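Local atomic coordinates of putative uncharacterized protein (Dictyostelium purpureum, PDB entry 4R12), a protein that probably serves as an essential subunit of gamma-secretase, the endoprotease complex that cleaves integral membrane proteins such as Notch receptors within the membrane. Residues I69-T74 / I95-T100; P142-D147 / D578-K583; T16-S21 / L582-I587; E54-Y59 / L83-K88. All blocks are in the same frame, centred on the assembly; numbering follows the deposited sequence.

In the fold
All four contacts lie on the same side of the chain's centre, at the end of the molecule that holds the nicastrin small lobe. Contact 3 joins the two ends of the modelled chain and so spans contacts 1 and 4, which interleave; contact 2 opens after both have closed. Contacts 1 and 4, centres about 15 Å apart, touch where Val70 meets Tyr59. Contact 1 borders contact 2 because strands 90-96 and 143-146 are sheet neighbours, the centres about 13 Å apart. Contacts 2 and 3 share strand 581-586, centres about 9 Å apart. That strand thus packs against strands of the small lobe, more than 400 residues on from strand 143-146.

Contact 1: I69-T74 / I95-T100; sequences IVVLDT and IVLTDT. With NAG (2-acetamido-2-deoxy-beta-D-glucopyranose), chain D.
The carboxylate of Asp73 is the flat group that reaches the other segment: it crosses the Thr100 side chain at about a right angle, and water 1 joins Asp73 OD1 to Thr100 OG1. Its OD2 forms a salt bridge with Arg155 of helix 148-160, while OD1 also takes the backbone N-H of Asn75. Behind this polar end runs the parallel strand pair of a beta-alpha-beta unit, strand 67-72, helix 79-83 and strand 90-96. Ile95 N donates to Val70 O at 2.8 Å, Ile95 O accepts from Leu72 N at 2.8 Å, and Leu97 N reaches Leu72 O at 3.0 Å. The last two are almost straight, at 172° and 173° at the hydrogen.

On the face that carries Val71 and Ile95, the methyl CG2 of Ile69 lies 3.9 Å from Ile95 CG1. Val71 CG1, anti to its backbone N (chi1 -178°), meets Leu97 CD2 at 3.6 Å, the two side chains crossing at about a right angle. An alanine in place of Leu97 would probably leave Val71 CG1 without its neighbour across the strands and open a gap beside Leu72 O.

Past the strands, water takes over from direct bonding. Leu97 O accepts from both water 2 and water 3; water 2 also bonds to Thr74 OG1, and water 3 also accepts from Thr74 N and bonds to Thr100 OG1. Further along, the sugar attached to Asn148 folds back on the loop, its N2 donating to Asp99 O at 3.0 Å.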
loop_
_atom_site.group_PDB
_atom_site.type_symbol
_atom_site.label_atom_id
_atom_site.label_comp_id
_atom_site.label_asym_id
_atom_site.label_seq_id
_atom_site.Cartn_x
_atom_site.Cartn_y
_atom_site.Cartn_z
ATOM N N ILE A 69 8.899 1.706 30.479
ATOM C CA ILE A 69 8.463 2.060 29.125
ATOM C C ILE A 69 9.443 3.066 28.523
ATOM O O ILE A 69 9.481 4.229 28.930
ATOM C CB ILE A 69 7.052 2.682 29.096
ATOM C CG1 ILE A 69 6.024 1.748 29.741
ATOM C CG2 ILE A 69 6.649 3.040 27.651
ATOM C CD1 ILE A 69 5.964 0.388 29.094
ATOM N N VAL A 70 10.237 2.613 27.561
ATOM C CA VAL A 70 11.214 3.478 26.907
ATOM C C VAL A 70 10.546 4.396 25.891
ATOM O O VAL A 70 9.799 3.946 25.017
ATOM C CB VAL A 70 12.312 2.658 26.204
ATOM C CG1 VAL A 70 13.297 3.578 25.486
ATOM C CG2 VAL A 70 13.042 1.777 27.207
ATOM N N VAL A 71 10.815 5.690 26.018
ATOM C CA VAL A 71 10.353 6.685 25.055
ATOM C C VAL A 71 11.516 7.040 24.141
ATOM O O VAL A 71 12.563 7.478 24.614
ATOM C CB VAL A 71 9.826 7.951 25.750
ATOM C CG1 VAL A 71 9.309 8.940 24.724
ATOM C CG2 VAL A 71 8.735 7.587 26.749
ATOM N N LEU A 72 11.341 6.838 22.841
ATOM C CA LEU A 72 12.431 7.037 21.893
ATOM C C LEU A 72 12.228 8.242 20.989
ATOM O O LEU A 72 11.227 8.330 20.284
ATOM C CB LEU A 72 12.606 5.796 21.009
ATOM C CG LEU A 72 13.145 4.514 21.638
ATOM C CD1 LEU A 72 13.089 3.379 20.627
ATOM C CD2 LEU A 72 14.563 4.735 22.110
ATOM N N ASP A 73 13.189 9.159 21.004
ATOM C CA ASP A 73 13.336 10.086 19.894
ATOM C C ASP A 73 13.577 9.205 18.684
ATOM O O ASP A 73 14.291 8.198 18.780
ATOM C CB ASP A 73 14.500 11.051 20.106
ATOM C CG ASP A 73 14.667 12.029 18.950
ATOM O OD1 ASP A 73 15.263 11.641 17.916
ATOM O OD2 ASP A 73 14.207 13.180 19.083
ATOM N N THR A 74 12.991 9.552 17.549
ATOM C CA THR A 74 12.994 8.607 16.446
ATOM C C THR A 74 14.393 8.338 15.882
ATOM O O THR A 74 14.605 7.312 15.233
ATOM C CB THR A 74 12.062 9.064 15.311
ATOM O OG1 THR A 74 11.940 8.006 14.353
ATOM C CG2 THR A 74 12.584 10.326 14.641
ATOM N N ILE A 95 7.583 3.629 23.314
ATOM C CA ILE A 95 6.812 4.664 22.640
ATOM C C ILE A 95 7.743 5.424 21.714
ATOM O O ILE A 95 8.789 5.921 22.144
ATOM C CB ILE A 95 6.164 5.641 23.627
ATOM C CG1 ILE A 95 5.226 4.890 24.569
ATOM C CG2 ILE A 95 5.427 6.744 22.879
ATOM C CD1 ILE A 95 4.638 5.757 25.676
ATOM N N VAL A 96 7.372 5.494 20.442
ATOM C CA VAL A 96 8.186 6.200 19.461
ATOM C C VAL A 96 7.565 7.561 19.169
ATOM O O VAL A 96 6.392 7.667 18.790
ATOM C CB VAL A 96 8.349 5.387 18.152
ATOM C CG1 VAL A 96 9.130 6.200 17.100
ATOM C CG2 VAL A 96 9.043 4.041 18.446
ATOM N N LEU A 97 8.367 8.602 19.357
ATOM C CA LEU A 97 7.922 9.973 19.176
ATOM C C LEU A 97 7.967 10.363 17.700
ATOM O O LEU A 97 8.888 9.979 16.976
ATOM C CB LEU A 97 8.801 10.920 20.006
ATOM C CG LEU A 97 8.921 10.600 21.506
ATOM C CD1 LEU A 97 10.046 11.421 22.117
ATOM C CD2 LEU A 97 7.612 10.864 22.236
ATOM N N THR A 98 6.973 11.117 17.256
ATOM C CA THR A 98 6.951 11.581 15.873
ATOM C C THR A 98 6.911 13.103 15.777
ATOM O O THR A 98 6.528 13.625 14.730
ATOM C CB THR A 98 5.738 11.020 15.106
ATOM O OG1 THR A 98 4.534 11.578 15.654
ATOM C CG2 THR A 98 5.685 9.498 15.221
ATOM N N ASP A 99 7.290 13.807 16.851
ATOM C CA ASP A 99 7.332 15.275 16.803
ATOM C C ASP A 99 8.591 15.769 16.081
ATOM O O ASP A 99 8.660 16.921 15.654
ATOM C CB ASP A 99 7.240 15.896 18.209
ATOM C CG ASP A 99 8.257 15.326 19.192
ATOM O OD1 ASP A 99 8.680 14.153 19.043
ATOM O OD2 ASP A 99 8.624 16.062 20.140
ATOM N N THR A 100 9.574 14.883 15.947
ATOM C CA THR A 100 10.730 15.108 15.080
ATOM C C THR A 100 10.866 13.938 14.101
ATOM O O THR A 100 10.314 12.862 14.336
ATOM C CB THR A 100 12.033 15.235 15.870
ATOM O OG1 THR A 100 12.292 14.006 16.561
ATOM C CG2 THR A 100 11.967 16.391 16.873
HETATM C C1 NAG D . 5.309 18.839 14.265
HETATM C C2 NAG D . 6.286 18.846 13.118
HETATM C C3 NAG D . 7.125 20.099 13.152
HETATM C C4 NAG D . 6.276 21.352 13.323
HETATM C C5 NAG D . 5.315 21.142 14.494
HETATM C C6 NAG D . 4.348 22.265 14.726
HETATM C C7 NAG D . 7.097 16.750 12.330
HETATM C C8 NAG D . 8.159 15.725 12.447
HETATM N N2 NAG D . 7.143 17.714 13.211
HETATM O O3 NAG D . 7.864 20.129 11.949
HETATM O O4 NAG D . 7.160 22.445 13.555
HETATM O O5 NAG D . 4.537 20.017 14.178
HETATM O O6 NAG D . 3.536 22.419 13.578
HETATM O O7 NAG D . 6.246 16.699 11.486
HETATM O O HOH W 1 14.858 13.296 15.853
HETATM O O HOH W 2 9.041 8.595 14.475
HETATM O O HOH W 3 11.106 11.678 17.401
#

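Contact 2: P142-D147 / D578-K583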
loop_
_atom_site.group_PDB
_atom_site.type_symbol
_atom_site.label_atom_id
_atom_site.label_comp_id
_atom_site.label_asym_id
_atom_site.label_seq_id
_atom_site.Cartn_x
_atom_site.Cartn_y
_atom_site.Cartn_z
ATOM N N PRO A 142 4.954 -4.444 23.676
ATOM C CA PRO A 142 4.285 -3.590 22.691
ATOM C C PRO A 142 5.121 -2.370 22.301
ATOM O O PRO A 142 5.915 -1.851 23.100
ATOM C CB PRO A 142 3.007 -3.172 23.412
ATOM C CG PRO A 142 3.396 -3.167 24.860
ATOM C CD PRO A 142 4.385 -4.282 25.026
ATOM N N ILE A 143 4.948 -1.932 21.058
ATOM C CA ILE A 143 5.556 -0.704 20.587
ATOM C C ILE A 143 4.462 0.159 19.951
ATOM O O ILE A 143 3.720 -0.307 19.079
ATOM C CB ILE A 143 6.704 -0.967 19.564
ATOM C CG1 ILE A 143 7.692 -2.001 20.122
ATOM C CG2 ILE A 143 7.435 0.330 19.225
ATOM C CD1 ILE A 143 8.911 -2.255 19.221
ATOM N N PHE A 144 4.332 1.392 20.433
ATOM C CA PHE A 144 3.411 2.369 19.839
ATOM C C PHE A 144 4.152 3.587 19.319
ATOM O O PHE A 144 5.062 4.098 19.985
ATOM C CB PHE A 144 2.379 2.883 20.859
ATOM C CG PHE A 144 1.305 1.896 21.242
ATOM C CD1 PHE A 144 1.614 0.614 21.640
ATOM C CD2 PHE A 144 -0.019 2.295 21.287
ATOM C CE1 PHE A 144 0.616 -0.271 22.041
ATOM C CE2 PHE A 144 -1.020 1.413 21.687
ATOM C CZ PHE A 144 -0.696 0.128 22.062
ATOM N N ALA A 145 3.724 4.095 18.164
ATOM C CA ALA A 145 4.017 5.466 17.806
ATOM C C ALA A 145 2.835 6.337 18.242
ATOM O O ALA A 145 1.728 5.834 18.463
ATOM C CB ALA A 145 4.269 5.609 16.302
ATOM N N ILE A 146 3.076 7.636 18.370
ATOM C CA ILE A 146 2.035 8.579 18.765
ATOM C C ILE A 146 2.148 9.811 17.882
ATOM O O ILE A 146 3.219 10.083 17.336
ATOM C CB ILE A 146 2.142 8.982 20.252
ATOM C CG1 ILE A 146 3.604 9.207 20.646
ATOM C CG2 ILE A 146 1.499 7.911 21.150
ATOM C CD1 ILE A 146 3.775 9.754 22.038
ATOM N N ASP A 147 1.054 10.559 17.744
ATOM C CA ASP A 147 1.046 11.687 16.815
ATOM C C ASP A 147 1.905 12.839 17.319
ATOM O O ASP A 147 2.502 12.773 18.393
ATOM C CB ASP A 147 -0.388 12.165 16.524
ATOM C CG ASP A 147 -1.032 12.925 17.690
ATOM O OD1 ASP A 147 -0.393 13.175 18.728
ATOM O OD2 ASP A 147 -2.208 13.303 17.547
ATOM N N ASP A 578 -8.714 -7.362 20.033
ATOM C CA ASP A 578 -9.947 -6.745 20.536
ATOM C C ASP A 578 -9.864 -5.230 20.518
ATOM O O ASP A 578 -10.743 -4.560 19.968
ATOM C CB ASP A 578 -10.260 -7.231 21.956
ATOM C CG ASP A 578 -10.842 -8.632 21.975
ATOM O OD1 ASP A 578 -11.086 -9.190 20.879
ATOM O OD2 ASP A 578 -11.067 -9.173 23.083
ATOM N N TYR A 579 -8.812 -4.686 21.123
ATOM C CA TYR A 579 -8.653 -3.235 21.193
ATOM C C TYR A 579 -7.210 -2.816 21.462
ATOM O O TYR A 579 -6.396 -3.595 21.973
ATOM C CB TYR A 579 -9.554 -2.648 22.281
ATOM C CG TYR A 579 -8.972 -2.788 23.667
ATOM C CD1 TYR A 579 -8.983 -4.010 24.317
ATOM C CD2 TYR A 579 -8.398 -1.701 24.318
ATOM C CE1 TYR A 579 -8.446 -4.152 25.580
ATOM C CE2 TYR A 579 -7.855 -1.830 25.581
ATOM C CZ TYR A 579 -7.881 -3.061 26.209
ATOM O OH TYR A 579 -7.346 -3.210 27.472
ATOM N N THR A 580 -6.917 -1.565 21.126
ATOM C CA THR A 580 -5.604 -0.975 21.334
ATOM C C THR A 580 -5.736 0.325 22.125
ATOM O O THR A 580 -6.613 1.139 21.825
ATOM C CB THR A 580 -4.911 -0.718 19.981
ATOM O OG1 THR A 580 -4.221 -1.905 19.567
ATOM C CG2 THR A 580 -3.929 0.443 20.081
ATOM N N ALA A 581 -4.888 0.525 23.135
ATOM C CA ALA A 581 -4.959 1.755 23.927
ATOM C C ALA A 581 -3.634 2.148 24.578
ATOM O O ALA A 581 -2.815 1.302 24.953
ATOM C CB ALA A 581 -6.038 1.628 24.999
ATOM N N LEU A 582 -3.447 3.457 24.716
ATOM C CA LEU A 582 -2.277 4.021 25.364
ATOM C C LEU A 582 -2.727 4.996 26.445
ATOM O O LEU A 582 -3.441 5.965 26.169
ATOM C CB LEU A 582 -1.376 4.711 24.332
ATOM C CG LEU A 582 -0.096 5.435 24.757
ATOM C CD1 LEU A 582 0.582 4.784 25.945
ATOM C CD2 LEU A 582 0.864 5.440 23.573
ATOM N N LYS A 583 -2.316 4.727 27.676
ATOM C CA LYS A 583 -2.725 5.537 28.808
ATOM C C LYS A 583 -1.503 6.037 29.555
ATOM O O LYS A 583 -0.525 5.307 29.715
ATOM C CB LYS A 583 -3.625 4.730 29.753
ATOM C CG LYS A 583 -4.768 3.997 29.058
ATOM C CD LYS A 583 -5.335 2.885 29.941
ATOM C CE LYS A 583 -6.403 2.087 29.203
ATOM N NZ LYS A 583 -6.874 0.912 29.993
#
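Phe144 and Thr580 reach toward each other tip to tip, ring atom CE2 of Phe144 resting 3.5 Å from the methyl CG2 of Thr580. The carbonyl oxygen of Ala581 approaches the same part of the ring obliquely. Leu582 slides past Phe144 in the opposite direction, its CD2 lying 4.0 Å from Phe144 CD2. That methyl is shared: Ile146 CG2 meets Leu582 CD2 at 3.5 Å, the two side chains crossing at about a right angle. An alanine at Phe144 would probably leave the methyl of Thr580 without its mate and open a gap flanking Leu582.

Here strand 143-146 of the small lobe packs, mostly through apolar side chains, on residues Thr580 to Leu582; strands 143-146 and 581-586 are not sheet neighbours. Strands 143-146 and 581-583 run 76° apart, and their axes come no nearer than 9.3 Å, so side chains bridge the distance. Each strand has its own sheet neighbours: 143-146 lies between strands 90-96 and 21-29, the backbone of Phe144 bonding to Ile94 and Val96 and that of Ala145 to Tyr22, and 581-586 pairs antiparallel with 169-174. From the latter, Leu173 touches both Phe144 and Leu582, and Ser21 also packs on the Phe144 ring.

Contact 3: T16-S21 / L582-I587; sequences TTLYSS and LKVFKI
Leu18 and Val584 cross obliquely, with Leu18 CD1 3.5 Å from Val584 CG2. They stand next to a single beta bridge, Thr17 opposite Lys583, by which the N-terminal segment lines one edge of strand 581-586; the strand's backbone also bonds to strand 169-174. The two segments run in opposite directions, Thr16 facing Val584 and Leu18 facing Leu582. Around the bridge, Val584 N donates to Thr16 O at 3.0 Å, and Leu18 N to Leu582 O at 2.8 Å.

Thr17 and Lys583 behave differently from the crossed pair: they lie side by side and point the same way, Thr17 OG1 3.7 Å from Lys583 CG. With CG anti to its own carbonyl carbon (chi1 -49°) and the chain extended beyond, Lys583 carries its ammonium away from the segment toward Asp174, with which it makes a long, weak ion pair. The methyl CG2 of Thr17 sits over one face of the Tyr19 ring, offset toward the rim.

Leu18 and Val584 are both covered by helix 148-160, where each touches Ile154. An inverse gamma turn centred on Ser20 then brings the chain back, placing Ser21 CB 4.1 Å from Leu582 CB. Water 4 fills in beside that turn: it donates to Leu18 O at 2.6 Å, bonds to Ser21 OG at 2.7 Å, and accepts a weak bond from Leu582 N.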
loop_
_atom_site.group_PDB
_atom_site.type_symbol
_atom_site.label_atom_id
_atom_site.label_comp_id
_atom_site.label_asym_id
_atom_site.label_seq_id
_atom_site.Cartn_x
_atom_site.Cartn_y
_atom_site.Cartn_z
ATOM N N THR A 16 -5.437 8.681 31.559
ATOM C CA THR A 16 -5.423 9.748 30.560
ATOM C C THR A 16 -5.137 9.054 29.236
ATOM O O THR A 16 -3.983 8.736 28.942
ATOM C CB THR A 16 -4.348 10.835 30.839
ATOM O OG1 THR A 16 -4.391 11.228 32.217
ATOM C CG2 THR A 16 -4.565 12.059 29.953
ATOM N N THR A 17 -6.178 8.776 28.457
ATOM C CA THR A 17 -6.010 7.973 27.248
ATOM C C THR A 17 -5.577 8.818 26.048
ATOM O O THR A 17 -6.215 9.811 25.695
ATOM C CB THR A 17 -7.300 7.200 26.888
ATOM O OG1 THR A 17 -7.536 6.186 27.873
ATOM C CG2 THR A 17 -7.158 6.527 25.524
ATOM N N LEU A 18 -4.476 8.414 25.428
ATOM C CA LEU A 18 -3.978 9.108 24.255
ATOM C C LEU A 18 -4.484 8.384 23.021
ATOM O O LEU A 18 -4.107 7.243 22.758
ATOM C CB LEU A 18 -2.461 9.185 24.292
ATOM C CG LEU A 18 -1.985 9.886 25.568
ATOM C CD1 LEU A 18 -0.511 9.619 25.788
ATOM C CD2 LEU A 18 -2.268 11.387 25.520
ATOM N N TYR A 19 -5.364 9.053 22.283
ATOM C CA TYR A 19 -6.209 8.381 21.297
ATOM C C TYR A 19 -5.523 8.223 19.956
ATOM O O TYR A 19 -5.721 7.220 19.268
ATOM C CB TYR A 19 -7.528 9.143 21.120
ATOM C CG TYR A 19 -8.354 9.217 22.386
ATOM C CD1 TYR A 19 -9.237 8.192 22.731
ATOM C CD2 TYR A 19 -8.251 10.310 23.242
ATOM C CE1 TYR A 19 -9.995 8.259 23.894
ATOM C CE2 TYR A 19 -9.005 10.386 24.408
ATOM C CZ TYR A 19 -9.874 9.360 24.728
ATOM O OH TYR A 19 -10.621 9.445 25.889
ATOM N N SER A 20 -4.729 9.209 19.580
ATOM C CA SER A 20 -3.976 9.110 18.348
ATOM C C SER A 20 -2.701 8.341 18.605
ATOM O O SER A 20 -1.630 8.917 18.655
ATOM C CB SER A 20 -3.666 10.469 17.786
ATOM O OG SER A 20 -4.817 11.274 17.781
ATOM N N SER A 21 -2.857 7.036 18.792
ATOM C CA SER A 21 -1.731 6.113 18.941
ATOM C C SER A 21 -1.741 5.049 17.841
ATOM O O SER A 21 -2.807 4.624 17.371
ATOM C CB SER A 21 -1.754 5.440 20.314
ATOM O OG SER A 21 -2.704 4.390 20.347
ATOM N N LEU A 582 -3.447 3.457 24.716
ATOM C CA LEU A 582 -2.277 4.021 25.364
ATOM C C LEU A 582 -2.727 4.996 26.445
ATOM O O LEU A 582 -3.441 5.965 26.169
ATOM C CB LEU A 582 -1.376 4.711 24.332
ATOM C CG LEU A 582 -0.096 5.435 24.757
ATOM C CD1 LEU A 582 0.582 4.784 25.945
ATOM C CD2 LEU A 582 0.864 5.440 23.573
ATOM N N LYS A 583 -2.316 4.727 27.676
ATOM C CA LYS A 583 -2.725 5.537 28.808
ATOM C C LYS A 583 -1.503 6.037 29.555
ATOM O O LYS A 583 -0.525 5.307 29.715
ATOM C CB LYS A 583 -3.625 4.730 29.753
ATOM C CG LYS A 583 -4.768 3.997 29.058
ATOM C CD LYS A 583 -5.335 2.885 29.941
ATOM C CE LYS A 583 -6.403 2.087 29.203
ATOM N NZ LYS A 583 -6.874 0.912 29.993
ATOM N N VAL A 584 -1.562 7.285 30.008
ATOM C CA VAL A 584 -0.493 7.857 30.816
ATOM C C VAL A 584 -1.062 8.225 32.187
ATOM O O VAL A 584 -2.242 8.557 32.308
ATOM C CB VAL A 584 0.148 9.078 30.110
ATOM C CG1 VAL A 584 1.091 9.826 31.033
ATOM C CG2 VAL A 584 0.901 8.616 28.874
ATOM N N PHE A 585 -0.228 8.124 33.216
ATOM C CA PHE A 585 -0.664 8.306 34.593
ATOM C C PHE A 585 0.544 8.592 35.470
ATOM O O PHE A 585 1.680 8.325 35.070
ATOM C CB PHE A 585 -1.395 7.056 35.079
ATOM C CG PHE A 585 -0.590 5.799 34.928
ATOM C CD1 PHE A 585 0.259 5.377 35.938
ATOM C CD2 PHE A 585 -0.658 5.056 33.763
ATOM C CE1 PHE A 585 1.017 4.231 35.796
ATOM C CE2 PHE A 585 0.094 3.908 33.613
ATOM C CZ PHE A 585 0.934 3.494 34.632
ATOM N N LYS A 586 0.317 9.122 36.668
ATOM C CA LYS A 586 1.424 9.294 37.602
ATOM C C LYS A 586 1.529 8.080 38.513
ATOM O O LYS A 586 0.522 7.552 38.979
ATOM C CB LYS A 586 1.276 10.584 38.413
ATOM C CG LYS A 586 2.151 11.714 37.873
ATOM C CD LYS A 586 2.205 12.922 38.797
ATOM C CE LYS A 586 3.252 13.924 38.310
ATOM N NZ LYS A 586 3.241 15.190 39.098
ATOM N N ILE A 587 2.757 7.624 38.737
ATOM C CA ILE A 587 3.008 6.457 39.572
ATOM C C ILE A 587 2.759 6.774 41.041
ATOM O O ILE A 587 3.599 6.496 41.898
ATOM C CB ILE A 587 4.450 5.951 39.376
ATOM C CG1 ILE A 587 4.639 5.419 37.953
ATOM C CG2 ILE A 587 4.782 4.877 40.399
ATOM C CD1 ILE A 587 6.081 5.147 37.592
HETATM O O HOH W 4 -4.508 4.750 22.316
#

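Contact 4: E54-Y59 / L83-K88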
loop_
_atom_site.group_PDB
_atom_site.type_symbol
_atom_site.label_atom_id
_atom_site.label_comp_id
_atom_site.label_asym_id
_atom_site.label_seq_id
_atom_site.Cartn_x
_atom_site.Cartn_y
_atom_site.Cartn_z
ATOM N N GLU A 54 23.786 10.225 25.588
ATOM C CA GLU A 54 23.916 10.203 27.037
ATOM C C GLU A 54 22.817 9.377 27.674
ATOM O O GLU A 54 23.097 8.481 28.465
ATOM C CB GLU A 54 23.901 11.618 27.623
ATOM C CG GLU A 54 23.871 11.620 29.156
ATOM C CD GLU A 54 23.870 13.016 29.768
ATOM O OE1 GLU A 54 22.927 13.796 29.502
ATOM O OE2 GLU A 54 24.812 13.329 30.528
ATOM N N SER A 55 21.566 9.688 27.344
ATOM C CA SER A 55 20.439 8.974 27.932
ATOM C C SER A 55 20.390 7.545 27.406
ATOM O O SER A 55 19.923 6.638 28.099
ATOM C CB SER A 55 19.116 9.703 27.659
ATOM O OG SER A 55 18.945 10.002 26.284
ATOM N N TYR A 56 20.890 7.342 26.191
ATOM C CA TYR A 56 21.012 5.995 25.647
ATOM C C TYR A 56 21.935 5.150 26.541
ATOM O O TYR A 56 21.532 4.102 27.047
ATOM C CB TYR A 56 21.538 6.017 24.207
ATOM C CG TYR A 56 21.523 4.643 23.576
ATOM C CD1 TYR A 56 22.595 3.777 23.732
ATOM C CD2 TYR A 56 20.421 4.199 22.859
ATOM C CE1 TYR A 56 22.578 2.519 23.187
ATOM C CE2 TYR A 56 20.396 2.935 22.306
ATOM C CZ TYR A 56 21.477 2.098 22.478
ATOM O OH TYR A 56 21.473 0.839 21.931
ATOM N N ASN A 57 23.163 5.619 26.737
ATOM C CA ASN A 57 24.133 4.907 27.570
ATOM C C ASN A 57 23.698 4.759 29.026
ATOM O O ASN A 57 23.978 3.743 29.662
ATOM C CB ASN A 57 25.487 5.609 27.523
ATOM C CG ASN A 57 26.151 5.500 26.170
ATOM O OD1 ASN A 57 26.017 4.488 25.473
ATOM N ND2 ASN A 57 26.878 6.543 25.785
ATOM N N ASN A 58 23.010 5.764 29.556
ATOM C CA ASN A 58 22.553 5.714 30.941
ATOM C C ASN A 58 21.360 4.778 31.147
ATOM O O ASN A 58 20.852 4.637 32.264
ATOM C CB ASN A 58 22.202 7.116 31.438
ATOM C CG ASN A 58 23.429 7.994 31.602
ATOM O OD1 ASN A 58 24.555 7.497 31.684
ATOM N ND2 ASN A 58 23.218 9.306 31.655
ATOM N N TYR A 59 20.914 4.139 30.070
ATOM C CA TYR A 59 19.853 3.150 30.188
ATOM C C TYR A 59 20.389 1.849 30.788
ATOM O O TYR A 59 19.715 1.204 31.582
ATOM C CB TYR A 59 19.210 2.872 28.831
ATOM C CG TYR A 59 18.222 1.736 28.864
ATOM C CD1 TYR A 59 16.959 1.909 29.412
ATOM C CD2 TYR A 59 18.552 0.485 28.353
ATOM C CE1 TYR A 59 16.045 0.865 29.453
ATOM C CE2 TYR A 59 17.646 -0.566 28.386
ATOM C CZ TYR A 59 16.395 -0.369 28.937
ATOM O OH TYR A 59 15.489 -1.406 28.975
ATOM N N LEU A 83 17.729 -3.139 19.719
ATOM C CA LEU A 83 18.090 -4.499 20.111
ATOM C C LEU A 83 19.208 -4.506 21.151
ATOM O O LEU A 83 19.364 -5.485 21.870
ATOM C CB LEU A 83 18.487 -5.341 18.894
ATOM C CG LEU A 83 17.338 -5.686 17.931
ATOM C CD1 LEU A 83 17.632 -6.913 17.104
ATOM C CD2 LEU A 83 16.033 -5.871 18.689
ATOM N N ASN A 84 19.965 -3.415 21.242
ATOM C CA ASN A 84 21.041 -3.299 22.227
ATOM C C ASN A 84 20.573 -2.931 23.620
ATOM O O ASN A 84 21.346 -2.983 24.577
ATOM C CB ASN A 84 22.061 -2.263 21.780
ATOM C CG ASN A 84 23.129 -2.853 20.935
ATOM O OD1 ASN A 84 23.495 -4.019 21.113
ATOM N ND2 ASN A 84 23.648 -2.067 19.999
ATOM N N LEU A 85 19.311 -2.541 23.734
ATOM C CA LEU A 85 18.753 -2.196 25.025
ATOM C C LEU A 85 18.580 -3.452 25.866
ATOM O O LEU A 85 17.470 -3.937 26.034
ATOM C CB LEU A 85 17.423 -1.472 24.856
ATOM C CG LEU A 85 17.537 -0.208 24.003
ATOM C CD1 LEU A 85 16.187 0.480 23.848
ATOM C CD2 LEU A 85 18.573 0.735 24.602
ATOM N N HIS A 86 19.694 -3.982 26.366
ATOM C CA HIS A 86 19.667 -5.065 27.351
ATOM C C HIS A 86 19.752 -4.459 28.754
ATOM O O HIS A 86 20.644 -3.660 29.035
ATOM C CB HIS A 86 20.820 -6.059 27.137
ATOM C CG HIS A 86 21.143 -6.331 25.697
ATOM N ND1 HIS A 86 20.281 -6.990 24.844
ATOM C CD2 HIS A 86 22.254 -6.059 24.968
ATOM C CE1 HIS A 86 20.844 -7.105 23.651
ATOM N NE2 HIS A 86 22.039 -6.542 23.697
ATOM N N ASN A 87 18.833 -4.790 29.641
ATOM C CA ASN A 87 18.801 -4.221 30.980
ATOM C C ASN A 87 18.428 -5.250 32.046
ATOM O O ASN A 87 17.786 -6.232 31.770
ATOM C CB ASN A 87 17.814 -3.071 31.030
ATOM C CG ASN A 87 17.870 -2.306 32.319
ATOM O OD1 ASN A 87 17.895 -2.890 33.395
ATOM N ND2 ASN A 87 17.877 -0.992 32.226
ATOM N N LYS A 88 18.850 -5.034 33.274
ATOM C CA LYS A 88 18.519 -5.961 34.356
ATOM C C LYS A 88 17.079 -5.729 34.741
ATOM O O LYS A 88 16.372 -6.611 35.166
ATOM C CB LYS A 88 19.439 -5.711 35.537
ATOM C CG LYS A 88 20.844 -5.328 35.114
ATOM C CD LYS A 88 21.260 -4.013 35.735
ATOM C CE LYS A 88 20.608 -2.845 35.021
ATOM N NZ LYS A 88 21.220 -2.651 33.687
#
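Asn87 ND2 sits over one face of the Tyr59 ring, 3.6 Å above its plane and offset toward the rim. The amide plane is turned 71° from the ring. Tyr59 O is 2.9 Å from Asn87 ND2, but the angle is too poor for a hydrogen bond; ND2 instead gives a weak one to Tyr62 O, and OD1 takes the backbone N-H of Ser89. The OD1 bond, with the weak one from ND2, is consistent with the amide keeping this turn. Asn87 CB lies 3.5 Å from Tyr59 OH, a hydroxyl buried here with no hydrogen-bonding partner in the model.

The contact joins the end of helix 53-57 to the loop between helix 79-83 and strand 90-96, within the small lobe. Leu85 fits between Tyr56 and Tyr59. Its CB meets Tyr59 CE2 at 3.7 Å, the two side chains crossing at about a right angle, while its CD2 touches both Tyr56 CE2, at 3.7 Å, and Tyr59 CD2. CG is anti to the backbone N in both tyrosines (chi1 -174° and 173°), which starts each ring toward the 83-88 loop. An inverse gamma turn centred on Leu85 shapes the loop there, with His86 N bonded to Asn84 O.

At the far side, Asn84 CB comes to the edge of the Tyr56 ring, near its plane, 3.2 Å from Tyr56 OH. That hydroxyl is hydrogen-bonded to Ser81 O, and Ile50 of strand 43-50 packs against both Tyr56 and Leu85.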